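Local coordinates for plantacyanin (Spinacia oleracea, PDB 1F56), which is a blue copper protein of the phytocyanin family that binds a single copper ion and probably shuttles electrons between redox partners, at residues A[3-8]-A[23-28]. Sequence-based numbering, arbitrary orientation.
Sequences YNIGWS and DVLVFK
A T-shaped (edge-to-face) pair closes the copper-side end of this pairing: the ring planes of Phe27 and Trp7 stand at 87°, and Phe27 CD2 lies 3.7 Å from Trp7 CE3, directed at one face of the indole near its rim. Trp7 reaches that position because its CG is anti to the backbone N (chi1 -163°). Ile5 lies alongside Phe27, its CG2 4.2 Å from Phe27 CD2, and sends CG1 toward Leu25 CD2, which also touches Tyr3 CB. Tyr3, Ile5, Leu25 and Phe27 lie on one face of the sheet; Ile5, Leu25 and Phe27 are buried there, with Phe72 and Val36 packing on Phe27. At the far end the Tyr3 ring offers its edge to Asp23, CE1 3.4 Å from OD2 in the ring plane; the hydrogen bond of that oxygen comes from Arg20 N, so the ring C-H edge is a secondary neighbour. On the other face Lys28, extended beyond CG, crosses Asn4 obliquely, its CE 3.5 Å from Asn4 OD1, which also rests against Val26.

Parallel register is established by five backbone hydrogen bonds, from Tyr3 N to Val24 O at 2.9 Å through to Trp7 N to Lys28 O at 3.1 Å. Ile5 N approaches Val26 O from above the carbonyl plane, yet its N-H points almost straight at the oxygen (172°). The last bond carries the pairing past strand 2-6 to Trp7, whose NE1 hydrogen-bonds to Asn35 O. Backbone bonding and aromatic packing together therefore position the indole of this cupredoxin barrel as a second-shell group, its side chain about 5 Å from the copper and beside the ligands His34 and Met84.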
# COMPACT_ATOMS: atom_id res chain seq x y z
N TYR A 3 6.52 -10.86 1.34
CA TYR A 3 5.16 -11.09 1.84
C TYR A 3 4.07 -10.69 0.83
O TYR A 3 4.14 -9.62 0.22
CB TYR A 3 4.95 -10.28 3.14
CG TYR A 3 5.92 -10.63 4.26
CD1 TYR A 3 6.80 -9.67 4.78
CD2 TYR A 3 5.97 -11.91 4.80
CE1 TYR A 3 7.70 -10.00 5.79
CE2 TYR A 3 6.87 -12.24 5.81
CZ TYR A 3 7.73 -11.29 6.30
OH TYR A 3 8.59 -11.64 7.31
N ASN A 4 3.07 -11.55 0.63
CA ASN A 4 1.97 -11.23 -0.28
C ASN A 4 0.92 -10.42 0.49
O ASN A 4 0.62 -10.75 1.63
CB ASN A 4 1.27 -12.50 -0.80
CG ASN A 4 2.15 -13.36 -1.68
OD1 ASN A 4 2.97 -12.87 -2.44
ND2 ASN A 4 1.95 -14.67 -1.61
N ILE A 5 0.37 -9.37 -0.12
CA ILE A 5 -0.67 -8.57 0.54
C ILE A 5 -1.98 -8.74 -0.25
O ILE A 5 -1.97 -8.67 -1.48
CB ILE A 5 -0.31 -7.06 0.59
CG1 ILE A 5 0.92 -6.84 1.47
CG2 ILE A 5 -1.47 -6.26 1.18
CD1 ILE A 5 0.71 -7.31 2.91
N GLY A 6 -3.09 -8.99 0.43
CA GLY A 6 -4.36 -9.13 -0.28
C GLY A 6 -4.89 -7.72 -0.41
O GLY A 6 -5.44 -7.15 0.54
N TRP A 7 -4.70 -7.12 -1.58
CA TRP A 7 -5.10 -5.74 -1.81
C TRP A 7 -6.57 -5.62 -2.21
O TRP A 7 -6.92 -5.79 -3.37
CB TRP A 7 -4.20 -5.13 -2.89
CG TRP A 7 -4.21 -3.63 -2.96
CD1 TRP A 7 -4.39 -2.87 -4.08
CD2 TRP A 7 -3.96 -2.72 -1.88
NE1 TRP A 7 -4.26 -1.54 -3.77
CE2 TRP A 7 -4.00 -1.41 -2.43
CE3 TRP A 7 -3.69 -2.87 -0.51
CZ2 TRP A 7 -3.79 -0.26 -1.66
CZ3 TRP A 7 -3.48 -1.72 0.27
CH2 TRP A 7 -3.53 -0.43 -0.31
N SER A 8 -7.41 -5.34 -1.23
CA SER A 8 -8.84 -5.20 -1.47
C SER A 8 -9.42 -4.22 -0.46
O SER A 8 -8.70 -3.72 0.41
CB SER A 8 -9.53 -6.55 -1.32
OG SER A 8 -10.89 -6.45 -1.73
N ASP A 23 12.18 -5.62 3.41
CA ASP A 23 11.17 -6.60 3.03
C ASP A 23 10.48 -6.16 1.74
O ASP A 23 10.35 -4.96 1.46
CB ASP A 23 10.09 -6.74 4.11
CG ASP A 23 10.57 -7.47 5.35
OD1 ASP A 23 11.65 -8.10 5.32
OD2 ASP A 23 9.84 -7.42 6.35
N VAL A 24 10.03 -7.14 0.97
CA VAL A 24 9.32 -6.89 -0.28
C VAL A 24 7.84 -7.23 -0.07
O VAL A 24 7.50 -8.32 0.38
CB VAL A 24 9.88 -7.78 -1.43
CG1 VAL A 24 9.11 -7.52 -2.73
CG2 VAL A 24 11.39 -7.53 -1.62
N LEU A 25 6.95 -6.28 -0.35
CA LEU A 25 5.51 -6.55 -0.25
C LEU A 25 5.01 -6.80 -1.66
O LEU A 25 5.39 -6.09 -2.60
CB LEU A 25 4.75 -5.35 0.32
CG LEU A 25 5.03 -4.96 1.78
CD1 LEU A 25 4.03 -3.89 2.23
CD2 LEU A 25 4.93 -6.19 2.66
N VAL A 26 4.18 -7.82 -1.84
CA VAL A 26 3.65 -8.08 -3.15
C VAL A 26 2.14 -7.85 -3.09
O VAL A 26 1.41 -8.64 -2.49
CB VAL A 26 3.93 -9.52 -3.63
CG1 VAL A 26 3.43 -9.67 -5.09
CG2 VAL A 26 5.45 -9.84 -3.56
N PHE A 27 1.69 -6.74 -3.67
CA PHE A 27 0.28 -6.40 -3.68
C PHE A 27 -0.41 -7.20 -4.79
O PHE A 27 -0.10 -7.05 -5.99
CB PHE A 27 0.08 -4.89 -3.90
CG PHE A 27 0.57 -4.04 -2.76
CD1 PHE A 27 1.93 -3.75 -2.62
CD2 PHE A 27 -0.32 -3.56 -1.81
CE1 PHE A 27 2.39 -2.99 -1.55
CE2 PHE A 27 0.13 -2.80 -0.72
CZ PHE A 27 1.50 -2.51 -0.60
N LYS A 28 -1.36 -8.04 -4.38
CA LYS A 28 -2.07 -8.90 -5.31
C LYS A 28 -3.53 -8.53 -5.42
O LYS A 28 -4.22 -8.37 -4.40
CB LYS A 28 -1.93 -10.36 -4.88
CG LYS A 28 -0.48 -10.84 -4.86
CD LYS A 28 -0.37 -12.35 -4.93
CE LYS A 28 1.03 -12.76 -5.32
NZ LYS A 28 1.16 -14.24 -5.46